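Local coordinates for epimerase family protein SDR39U1 (Homo sapiens, PDB 4B4O) that probably acts as an NADP-dependent oxidoreductase of the short-chain dehydrogenase/reductase family, holding NADPH on a Rossmann fold, at residues A[109-115]-A[263-267]; A[157-162]-A[190-195]; A[227-232]-A[284-288]. The protein carries 3 engineered substitutions. One frame throughout, in Å; residues are numbered along the deposited sequence.

Overall arrangement
Contacts 1 and 2 touch, their centres about 13 Å apart; contact 2 meets the nicotinamide of NADPH, and the side chain of Val109 in contact 1 lies about 7 Å from the cofactor. Contact 3 lies further out, about 12 Å from contact 2 and about 20 Å from contact 1 between centres. Strand 151-161 of the parallel sheet links them: its end is half of contact 2, it borders strand 102-108, which leads into contact 1, and its Leu161 meets helix 284-293 of contact 3. Along the chain contact 2 falls within contact 1, whereas contacts 1 and 3 alternate. The C-terminal part thus meets the Rossmann core through loops and its last helix.

Contact 1. Residues A[109-115]-A[263-267]; sequences VAYYQPS and EGQKV
Gln265 sets its CG anti to its own carbonyl carbon (chi1 -46°) and then bends at chi2 (79°), which carries its amide across to the loop of Val109 and Tyr112. Its NE2 gives Tyr112 O a weak hydrogen bond of 3.5 Å, while its OE1 lies 3.7 Å from Val109 CG2. Its CG methylene lies next to the same Tyr112 O, and the Pro114 ring lies alongside the side chain, its CG next to NE2. Val109 O is turned to its own segment, taking the Tyr112 N-H that closes the 3-10 turn 109-111. This turn directly follows strand 102-108 of the Rossmann core, so the contact joins the end of a core strand to the loop between helices 255-262 and 270-274 in the C-terminal part. There the firmer bond is backbone to backbone: Ser115 N donates to Gly264 O over 3.0 Å, nearly straight at 165°, and Pro114 CA brings a C-H to the same oxygen. One water extends the link, giving to Ser115 O and accepting from Lys266 N. On the inner side Val267 CG2 meets Tyr112 CD2 at 3.7 Å and Val109 CG1 at 4.1 Å, the valine crossing the tyrosine at about a right angle. Tyr112 OH reaches beyond them to hydrogen-bond Asn216 and Arg156.

Contact 2. Residues A[157-162]-A[190-195]; sequences SGVVLG and FPWIHI. With NDP (NADPH dihydro-nicotinamide-adenine-dinucleotide phosphate), chain I.
Val159 pairs with Trp192, Val160 with Ile193 and Leu161 with His194 in a parallel ladder that closes the beta-alpha-beta unit of strand 151-161, helix 166-176 and strand 192-194 in the Rossmann-type sheet. Four backbone hydrogen bonds hold it. Val159 N gives to Pro191 O and Val159 O receives Ile193 N; Leu161 N then gives to Ile193 O, 2.8 Å and 170°, and Leu161 O receives Ile195 N. CA-H...O contacts from Trp192, Val160 and His194 fill in between these bonds.

The apolar contacts divide between the two faces of the sheet. On the face of Leu161, CD1 reaches Trp192 CB at 3.9 Å and comes up to the edge of the Phe190 ring, the leucine crossing the tryptophan at about a right angle; Leu288 of helix 284-293 also packs on Leu161. On the face of Val160, CG1 rests on Ile195 CB at 3.8 Å, and CG2 lies 4.3 Å from Ile193 CG2.

One polar side chain, His194, closes the strand end: as the N-cap of helix 195-207 it turns ND1 to Gly196 N, and it hydrogen-bonds Glu290 through NE2. Leu161 O lies over one face of its imidazole, offset toward the rim.

Strand 151-161 also meets the nicotinamide of NADPH. Val160 binds NADP(+); with CG1 anti to its backbone N (chi1 -173°), its CG2 is left to lie against the carboxamide. Ser157 CB is 3.5 Å from C5N of the dihydronicotinamide ring, and Gly158 O stands 3.2 Å from its C4N, the carbon that carries the transferable hydride.

Contact 3. Residues A[227-232]-A[284-288]; sequences EFAQTF and LGAAL. Engineered in segment 227-232: Phe232 (natural residue Leu).
Leu288 CD1 fits among three side chains of the facing helix. It lies 3.7 Å from Phe232 CB, 3.9 Å from Phe228 CE1 and 4.1 Å from Thr231 CG2, and the leucine crosses both phenylalanines at about a right angle. Phe232 is an engineered residue, leucine in the natural sequence; its CA and CB meet the methyl. One turn back, Leu284 CD2 approaches Phe228 CA at 4.0 Å. Between the two leucines Thr231 CG2 comes down on Gly285 CA, 3.7 Å away, where no side chain intervenes. No hydrogen bond crosses the interface, which is held mainly by apolar packing; the axes of segments 227-232 and 284-288 approach to 9.8 Å and cross at -49°.

The hydrogen bond of its hydroxyl probably helps to fix the rotation of Thr231. OG1 stands beside the backbone N (chi1 -55°), which leaves CG2 anti to that N and facing Gly285. OG1 gives Glu227 O a 2.8 Å hydrogen bond back along the helix, and Thr231 N reaches the same oxygen from the opposite face of the carbonyl plane. A glycine in place of Thr231 would probably leave a gap over Gly285 and beside Leu288 CD1, and leave Glu227 O with one donor fewer.

Further out, the Phe228 ring stacks on Phe190, and Met168 packs on both Phe228 and Phe232 from helix 166-176. Leu284 touches Trp192 and Leu161, so helix 284-293 lies against strands 151-161 and 192-194 while helix 225-236 packs beside it and against helix 166-176.

Contact 1. Residues A[109-115]-A[263-267]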
loop_
_atom_site.group_PDB
_atom_site.type_symbol
_atom_site.label_atom_id
_atom_site.label_comp_id
_atom_site.label_asym_id
_atom_site.label_seq_id
_atom_site.Cartn_x
_atom_site.Cartn_y
_atom_site.Cartn_z
ATOM N N VAL A 109 -7.174 -0.352 -1.377
ATOM C CA VAL A 109 -8.358 -0.916 -2.008
ATOM C C VAL A 109 -9.572 -0.854 -1.088
ATOM O O VAL A 109 -10.691 -1.138 -1.521
ATOM C CB VAL A 109 -8.143 -2.376 -2.475
ATOM C CG1 VAL A 109 -7.108 -2.446 -3.583
ATOM C CG2 VAL A 109 -7.807 -3.270 -1.303
ATOM N N ALA A 110 -9.363 -0.495 0.172
ATOM C CA ALA A 110 -10.467 -0.237 1.100
ATOM C C ALA A 110 -11.503 0.753 0.534
ATOM O O ALA A 110 -12.632 0.813 1.022
ATOM C CB ALA A 110 -9.909 0.288 2.408
ATOM N N TYR A 111 -11.113 1.536 -0.468
ATOM C CA TYR A 111 -12.044 2.422 -1.180
ATOM C C TYR A 111 -13.266 1.667 -1.723
ATOM O O TYR A 111 -14.363 2.204 -1.755
ATOM C CB TYR A 111 -11.308 3.114 -2.343
ATOM C CG TYR A 111 -12.105 4.185 -3.062
ATOM C CD1 TYR A 111 -12.163 5.482 -2.565
ATOM C CD2 TYR A 111 -12.770 3.908 -4.238
ATOM C CE1 TYR A 111 -12.881 6.467 -3.206
ATOM C CE2 TYR A 111 -13.506 4.879 -4.877
ATOM C CZ TYR A 111 -13.544 6.167 -4.357
ATOM O OH TYR A 111 -14.260 7.154 -4.998
ATOM N N TYR A 112 -13.049 0.436 -2.181
ATOM C CA TYR A 112 -14.098 -0.359 -2.818
ATOM C C TYR A 112 -14.870 -1.204 -1.793
ATOM O O TYR A 112 -14.283 -1.853 -0.933
ATOM C CB TYR A 112 -13.519 -1.259 -3.917
ATOM C CG TYR A 112 -12.594 -0.536 -4.866
ATOM C CD1 TYR A 112 -13.056 0.468 -5.697
ATOM C CD2 TYR A 112 -11.245 -0.860 -4.920
ATOM C CE1 TYR A 112 -12.197 1.133 -6.552
ATOM C CE2 TYR A 112 -10.374 -0.204 -5.783
ATOM C CZ TYR A 112 -10.856 0.792 -6.593
ATOM O OH TYR A 112 -9.989 1.419 -7.454
ATOM N N GLN A 113 -16.188 -1.143 -1.888
ATOM C CA GLN A 113 -17.074 -1.799 -0.956
ATOM C C GLN A 113 -16.827 -3.320 -0.963
ATOM O O GLN A 113 -16.990 -3.976 -1.979
ATOM C CB GLN A 113 -18.518 -1.442 -1.339
ATOM C CG GLN A 113 -19.657 -2.248 -0.725
ATOM C CD GLN A 113 -19.906 -1.990 0.756
ATOM O OE1 GLN A 113 -20.520 -0.951 1.155
ATOM N NE2 GLN A 113 -19.505 -2.975 1.589
ATOM N N PRO A 114 -16.435 -3.882 0.188
ATOM C CA PRO A 114 -16.294 -5.331 0.252
ATOM C C PRO A 114 -17.591 -6.029 -0.093
ATOM O O PRO A 114 -18.667 -5.563 0.279
ATOM C CB PRO A 114 -15.934 -5.581 1.712
ATOM C CG PRO A 114 -15.293 -4.318 2.159
ATOM C CD PRO A 114 -16.091 -3.246 1.475
ATOM N N SER A 115 -17.459 -7.148 -0.804
ATOM C CA SER A 115 -18.578 -7.834 -1.436
ATOM C C SER A 115 -18.117 -9.198 -1.932
ATOM O O SER A 115 -16.984 -9.370 -2.336
ATOM C CB SER A 115 -19.103 -7.019 -2.622
ATOM O OG SER A 115 -20.022 -7.767 -3.409
ATOM N N GLU A 263 -13.285 -9.749 5.318
ATOM C CA GLU A 263 -13.998 -9.448 4.089
ATOM C C GLU A 263 -13.031 -8.989 3.017
ATOM O O GLU A 263 -11.836 -8.836 3.267
ATOM C CB GLU A 263 -15.057 -8.375 4.344
ATOM C CG GLU A 263 -16.000 -8.677 5.501
ATOM C CD GLU A 263 -17.131 -7.675 5.611
ATOM O OE1 GLU A 263 -17.779 -7.408 4.585
ATOM O OE2 GLU A 263 -17.364 -7.151 6.722
ATOM N N GLY A 264 -13.553 -8.779 1.815
ATOM C CA GLY A 264 -12.724 -8.448 0.670
ATOM C C GLY A 264 -13.422 -7.914 -0.564
ATOM O O GLY A 264 -14.629 -8.005 -0.710
ATOM N N GLN A 265 -12.606 -7.340 -1.444
ATOM C CA GLN A 265 -13.049 -6.716 -2.692
ATOM C C GLN A 265 -12.378 -7.455 -3.834
ATOM O O GLN A 265 -11.151 -7.675 -3.797
ATOM C CB GLN A 265 -12.544 -5.267 -2.811
ATOM C CG GLN A 265 -12.686 -4.351 -1.612
ATOM C CD GLN A 265 -11.645 -4.534 -0.533
ATOM O OE1 GLN A 265 -10.752 -5.364 -0.636
ATOM N NE2 GLN A 265 -11.752 -3.717 0.519
ATOM N N LYS A 266 -13.125 -7.777 -4.880
ATOM C CA LYS A 266 -12.501 -8.276 -6.103
ATOM C C LYS A 266 -12.059 -7.068 -6.928
ATOM O O LYS A 266 -12.888 -6.302 -7.419
ATOM C CB LYS A 266 -13.483 -9.166 -6.856
ATOM C CG LYS A 266 -13.102 -9.549 -8.283
ATOM C CD LYS A 266 -11.771 -10.287 -8.411
ATOM C CE LYS A 266 -11.558 -10.852 -9.841
ATOM N NZ LYS A 266 -12.742 -11.447 -10.572
ATOM N N VAL A 267 -10.753 -6.858 -7.048
ATOM C CA VAL A 267 -10.244 -5.659 -7.688
ATOM C C VAL A 267 -9.440 -6.038 -8.928
ATOM O O VAL A 267 -8.456 -6.763 -8.836
ATOM C CB VAL A 267 -9.393 -4.789 -6.720
ATOM C CG1 VAL A 267 -8.925 -3.526 -7.425
ATOM C CG2 VAL A 267 -10.205 -4.400 -5.482
HETATM O O HOH W 1 -15.993 -7.762 -4.542
#

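Contact 2. Residues A[157-162]-A[190-195]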
loop_
_atom_site.group_PDB
_atom_site.type_symbol
_atom_site.label_atom_id
_atom_site.label_comp_id
_atom_site.label_asym_id
_atom_site.label_seq_id
_atom_site.Cartn_x
_atom_site.Cartn_y
_atom_site.Cartn_z
ATOM N N SER A 157 -3.494 0.337 -3.222
ATOM C CA SER A 157 -2.801 -0.934 -3.066
ATOM C C SER A 157 -3.623 -1.990 -2.341
ATOM O O SER A 157 -4.370 -1.701 -1.400
ATOM C CB SER A 157 -1.505 -0.713 -2.288
ATOM O OG SER A 157 -0.763 -1.913 -2.166
ATOM N N GLY A 158 -3.442 -3.234 -2.758
ATOM C CA GLY A 158 -3.902 -4.382 -1.984
ATOM C C GLY A 158 -2.859 -4.738 -0.939
ATOM O O GLY A 158 -1.994 -3.935 -0.631
ATOM N N VAL A 159 -2.979 -5.928 -0.358
ATOM C CA VAL A 159 -2.082 -6.381 0.686
ATOM C C VAL A 159 -0.739 -6.646 0.047
ATOM O O VAL A 159 -0.644 -7.397 -0.929
ATOM C CB VAL A 159 -2.583 -7.684 1.325
ATOM C CG1 VAL A 159 -1.938 -7.877 2.711
ATOM C CG2 VAL A 159 -4.108 -7.613 1.425
ATOM N N VAL A 160 0.297 -6.018 0.602
ATOM C CA VAL A 160 1.614 -6.044 0.005
ATOM C C VAL A 160 2.377 -7.185 0.633
ATOM O O VAL A 160 2.677 -7.151 1.819
ATOM C CB VAL A 160 2.359 -4.726 0.242
ATOM C CG1 VAL A 160 3.650 -4.758 -0.550
ATOM C CG2 VAL A 160 1.455 -3.520 -0.051
ATOM N N LEU A 161 2.654 -8.224 -0.159
ATOM C CA LEU A 161 3.299 -9.421 0.355
ATOM C C LEU A 161 4.803 -9.385 0.041
ATOM O O LEU A 161 5.193 -9.191 -1.102
ATOM C CB LEU A 161 2.643 -10.673 -0.240
ATOM C CG LEU A 161 1.104 -10.759 -0.194
ATOM C CD1 LEU A 161 0.557 -12.017 -0.873
ATOM C CD2 LEU A 161 0.586 -10.648 1.233
ATOM N N GLY A 162 5.634 -9.541 1.058
ATOM C CA GLY A 162 7.062 -9.523 0.851
ATOM C C GLY A 162 7.857 -9.963 2.062
ATOM O O GLY A 162 7.340 -9.973 3.200
ATOM N N PHE A 190 -9.109 -11.813 -1.698
ATOM C CA PHE A 190 -7.837 -11.450 -1.127
ATOM C C PHE A 190 -7.058 -10.629 -2.166
ATOM O O PHE A 190 -6.284 -11.190 -2.940
ATOM C CB PHE A 190 -7.098 -12.727 -0.748
ATOM C CG PHE A 190 -5.873 -12.510 0.070
ATOM C CD1 PHE A 190 -5.978 -12.180 1.414
ATOM C CD2 PHE A 190 -4.620 -12.670 -0.481
ATOM C CE1 PHE A 190 -4.846 -11.961 2.181
ATOM C CE2 PHE A 190 -3.477 -12.479 0.277
ATOM C CZ PHE A 190 -3.587 -12.130 1.614
ATOM N N PRO A 191 -7.305 -9.299 -2.221
ATOM C CA PRO A 191 -6.519 -8.448 -3.126
ATOM C C PRO A 191 -5.101 -8.322 -2.586
ATOM O O PRO A 191 -4.925 -7.918 -1.432
ATOM C CB PRO A 191 -7.237 -7.089 -3.068
ATOM C CG PRO A 191 -7.925 -7.070 -1.761
ATOM C CD PRO A 191 -8.247 -8.510 -1.413
ATOM N N TRP A 192 -4.120 -8.675 -3.404
ATOM C CA TRP A 192 -2.749 -8.710 -2.951
ATOM C C TRP A 192 -1.851 -8.247 -4.052
ATOM O O TRP A 192 -2.252 -8.224 -5.222
ATOM C CB TRP A 192 -2.396 -10.134 -2.545
ATOM C CG TRP A 192 -2.411 -11.068 -3.717
ATOM C CD1 TRP A 192 -3.472 -11.781 -4.214
ATOM C CD2 TRP A 192 -1.291 -11.364 -4.615
ATOM N NE1 TRP A 192 -3.101 -12.481 -5.311
ATOM C CE2 TRP A 192 -1.810 -12.277 -5.609
ATOM C CE3 TRP A 192 0.047 -10.964 -4.684
ATOM C CZ2 TRP A 192 -1.028 -12.765 -6.629
ATOM C CZ3 TRP A 192 0.831 -11.457 -5.716
ATOM C CH2 TRP A 192 0.300 -12.348 -6.666
ATOM N N ILE A 193 -0.617 -7.906 -3.698
ATOM C CA ILE A 193 0.432 -7.611 -4.672
ATOM C C ILE A 193 1.784 -7.945 -4.051
ATOM O O ILE A 193 1.982 -7.786 -2.843
ATOM C CB ILE A 193 0.411 -6.129 -5.110
ATOM C CG1 ILE A 193 1.334 -5.896 -6.308
ATOM C CG2 ILE A 193 0.789 -5.175 -3.960
ATOM C CD1 ILE A 193 1.127 -4.537 -6.955
ATOM N N HIS A 194 2.703 -8.447 -4.866
ATOM C CA HIS A 194 4.055 -8.682 -4.411
ATOM C C HIS A 194 4.736 -7.349 -4.271
ATOM O O HIS A 194 4.558 -6.461 -5.097
ATOM C CB HIS A 194 4.805 -9.571 -5.375
ATOM C CG HIS A 194 6.138 -10.034 -4.852
ATOM N ND1 HIS A 194 7.242 -9.263 -4.899
ATOM C CD2 HIS A 194 6.517 -11.220 -4.236
ATOM C CE1 HIS A 194 8.274 -9.935 -4.368
ATOM N NE2 HIS A 194 7.829 -11.128 -3.958
ATOM N N ILE A 195 5.512 -7.195 -3.204
ATOM C CA ILE A 195 6.170 -5.929 -2.938
ATOM C C ILE A 195 6.980 -5.450 -4.130
ATOM O O ILE A 195 7.047 -4.264 -4.381
ATOM C CB ILE A 195 7.098 -5.971 -1.696
ATOM C CG1 ILE A 195 7.643 -4.551 -1.437
ATOM C CG2 ILE A 195 8.242 -6.980 -1.906
ATOM C CD1 ILE A 195 7.584 -4.059 -0.034
HETATM P PA NDP I . 5.124 1.205 7.110
HETATM O O1A NDP I . 4.386 1.280 8.469
HETATM O O2A NDP I . 6.262 0.186 6.896
HETATM O O5B NDP I . 5.860 2.610 6.729
HETATM C C5B NDP I . 5.232 3.800 7.196
HETATM C C4B NDP I . 6.291 4.864 7.339
HETATM O O4B NDP I . 5.613 6.093 7.591
HETATM C C3B NDP I . 7.231 4.577 8.514
HETATM O O3B NDP I . 8.536 4.081 8.101
HETATM C C2B NDP I . 7.379 5.923 9.208
HETATM O O2B NDP I . 8.539 6.619 8.777
HETATM C C1B NDP I . 6.206 6.718 8.720
HETATM N N9A NDP I . 5.237 6.728 9.818
HETATM C C8A NDP I . 4.791 5.727 10.644
HETATM N N7A NDP I . 3.901 6.272 11.577
HETATM C C5A NDP I . 3.810 7.604 11.323
HETATM C C6A NDP I . 3.091 8.762 11.863
HETATM N N6A NDP I . 2.221 8.638 12.887
HETATM N N1A NDP I . 3.297 9.973 11.304
HETATM C C2A NDP I . 4.175 10.109 10.269
HETATM N N3A NDP I . 4.853 9.092 9.697
HETATM C C4A NDP I . 4.688 7.879 10.173
HETATM O O3 NDP I . 3.890 1.021 6.079
HETATM P PN NDP I . 4.033 0.356 4.617
HETATM O O1N NDP I . 5.421 0.661 4.075
HETATM O O2N NDP I . 3.613 -1.082 4.681
HETATM O O5D NDP I . 2.882 1.169 3.765
HETATM C C5D NDP I . 3.139 2.581 3.586
HETATM C C4D NDP I . 1.882 3.342 3.219
HETATM O O4D NDP I . 1.189 2.503 2.303
HETATM C C3D NDP I . 0.906 3.586 4.388
HETATM O O3D NDP I . 0.299 4.913 4.278
HETATM C C2D NDP I . -0.113 2.449 4.263
HETATM O O2D NDP I . -1.477 2.729 4.604
HETATM C C1D NDP I . -0.129 2.215 2.776
HETATM N N1N NDP I . -0.555 0.855 2.398
HETATM C C2N NDP I . 0.096 -0.230 2.839
HETATM C C3N NDP I . -0.313 -1.495 2.478
HETATM C C7N NDP I . 0.452 -2.663 2.982
HETATM O O7N NDP I . 1.580 -2.461 3.427
HETATM N N7N NDP I . -0.068 -3.887 2.949
HETATM C C4N NDP I . -1.455 -1.704 1.544
HETATM C C5N NDP I . -2.082 -0.460 1.114
HETATM C C6N NDP I . -1.601 0.760 1.554
HETATM P P2B NDP I . 9.472 7.405 9.897
HETATM O O1X NDP I . 8.734 8.683 10.235
HETATM O O2X NDP I . 9.626 6.455 11.123
HETATM O O3X NDP I . 10.707 7.608 8.985
#

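Contact 3. Residues A[227-232]-A[284-288]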
loop_
_atom_site.group_PDB
_atom_site.type_symbol
_atom_site.label_atom_id
_atom_site.label_comp_id
_atom_site.label_asym_id
_atom_site.label_seq_id
_atom_site.Cartn_x
_atom_site.Cartn_y
_atom_site.Cartn_z
ATOM N N GLU A 227 -7.754 -19.664 -0.680
ATOM C CA GLU A 227 -6.711 -19.999 -1.686
ATOM C C GLU A 227 -5.321 -19.475 -1.271
ATOM O O GLU A 227 -4.322 -20.162 -1.431
ATOM C CB GLU A 227 -7.105 -19.509 -3.102
ATOM C CG GLU A 227 -6.021 -19.687 -4.191
ATOM C CD GLU A 227 -6.332 -18.935 -5.505
ATOM O OE1 GLU A 227 -7.560 -18.730 -5.775
ATOM O OE2 GLU A 227 -5.385 -18.528 -6.252
ATOM N N PHE A 228 -5.277 -18.286 -0.690
ATOM C CA PHE A 228 -4.036 -17.770 -0.120
ATOM C C PHE A 228 -3.415 -18.686 0.955
ATOM O O PHE A 228 -2.219 -18.969 0.928
ATOM C CB PHE A 228 -4.248 -16.360 0.484
ATOM C CG PHE A 228 -3.120 -15.916 1.358
ATOM C CD1 PHE A 228 -1.942 -15.477 0.793
ATOM C CD2 PHE A 228 -3.209 -16.012 2.731
ATOM C CE1 PHE A 228 -0.877 -15.107 1.579
ATOM C CE2 PHE A 228 -2.138 -15.657 3.536
ATOM C CZ PHE A 228 -0.970 -15.196 2.958
ATOM N N ALA A 229 -4.215 -19.103 1.922
ATOM C CA ALA A 229 -3.710 -19.929 3.008
ATOM C C ALA A 229 -3.159 -21.238 2.463
ATOM O O ALA A 229 -2.078 -21.688 2.855
ATOM C CB ALA A 229 -4.799 -20.177 4.058
ATOM N N GLN A 230 -3.917 -21.847 1.565
ATOM C CA GLN A 230 -3.553 -23.129 0.983
ATOM C C GLN A 230 -2.250 -23.035 0.170
ATOM O O GLN A 230 -1.341 -23.835 0.365
ATOM C CB GLN A 230 -4.721 -23.632 0.138
ATOM C CG GLN A 230 -4.494 -24.944 -0.583
ATOM C CD GLN A 230 -5.658 -25.248 -1.583
ATOM O OE1 GLN A 230 -6.849 -25.307 -1.209
ATOM N NE2 GLN A 230 -5.300 -25.420 -2.879
ATOM N N THR A 231 -2.152 -22.016 -0.682
ATOM C CA THR A 231 -0.964 -21.784 -1.529
ATOM C C THR A 231 0.269 -21.444 -0.713
ATOM O O THR A 231 1.371 -21.832 -1.023
ATOM C CB THR A 231 -1.205 -20.613 -2.513
ATOM O OG1 THR A 231 -2.386 -20.867 -3.274
ATOM C CG2 THR A 231 -0.031 -20.435 -3.494
ATOM N N PHE A 232 0.056 -20.717 0.374
ATOM C CA PHE A 232 1.146 -20.343 1.255
ATOM C C PHE A 232 1.678 -21.566 2.014
ATOM O O PHE A 232 2.889 -21.761 2.103
ATOM C CB PHE A 232 0.660 -19.260 2.219
ATOM C CG PHE A 232 1.744 -18.572 2.985
ATOM C CD1 PHE A 232 3.054 -18.562 2.542
ATOM C CD2 PHE A 232 1.426 -17.869 4.147
ATOM C CE1 PHE A 232 4.036 -17.891 3.264
ATOM C CE2 PHE A 232 2.395 -17.179 4.857
ATOM C CZ PHE A 232 3.700 -17.196 4.420
ATOM N N LEU A 284 -0.243 -15.942 -7.795
ATOM C CA LEU A 284 0.001 -15.988 -6.347
ATOM C C LEU A 284 1.048 -17.004 -5.935
ATOM O O LEU A 284 1.863 -16.751 -5.048
ATOM C CB LEU A 284 -1.311 -16.254 -5.588
ATOM C CG LEU A 284 -1.270 -16.174 -4.056
ATOM C CD1 LEU A 284 -0.732 -14.844 -3.525
ATOM C CD2 LEU A 284 -2.697 -16.432 -3.595
ATOM N N GLY A 285 0.994 -18.178 -6.543
ATOM C CA GLY A 285 1.980 -19.219 -6.295
ATOM C C GLY A 285 3.387 -18.726 -6.521
ATOM O O GLY A 285 4.256 -18.948 -5.709
ATOM N N ALA A 286 3.628 -18.081 -7.652
ATOM C CA ALA A 286 4.971 -17.593 -7.961
ATOM C C ALA A 286 5.416 -16.560 -6.931
ATOM O O ALA A 286 6.579 -16.543 -6.553
ATOM C CB ALA A 286 5.023 -17.015 -9.365
ATOM N N ALA A 287 4.485 -15.708 -6.496
ATOM C CA ALA A 287 4.779 -14.678 -5.517
ATOM C C ALA A 287 5.186 -15.285 -4.179
ATOM O O ALA A 287 6.216 -14.910 -3.612
ATOM C CB ALA A 287 3.597 -13.745 -5.350
ATOM N N LEU A 288 4.393 -16.229 -3.680
ATOM C CA LEU A 288 4.664 -16.836 -2.369
ATOM C C LEU A 288 5.897 -17.729 -2.390
ATOM O O LEU A 288 6.611 -17.831 -1.405
ATOM C CB LEU A 288 3.430 -17.571 -1.839
ATOM C CG LEU A 288 2.234 -16.628 -1.571
ATOM C CD1 LEU A 288 1.054 -17.400 -0.987
ATOM C CD2 LEU A 288 2.571 -15.479 -0.648
#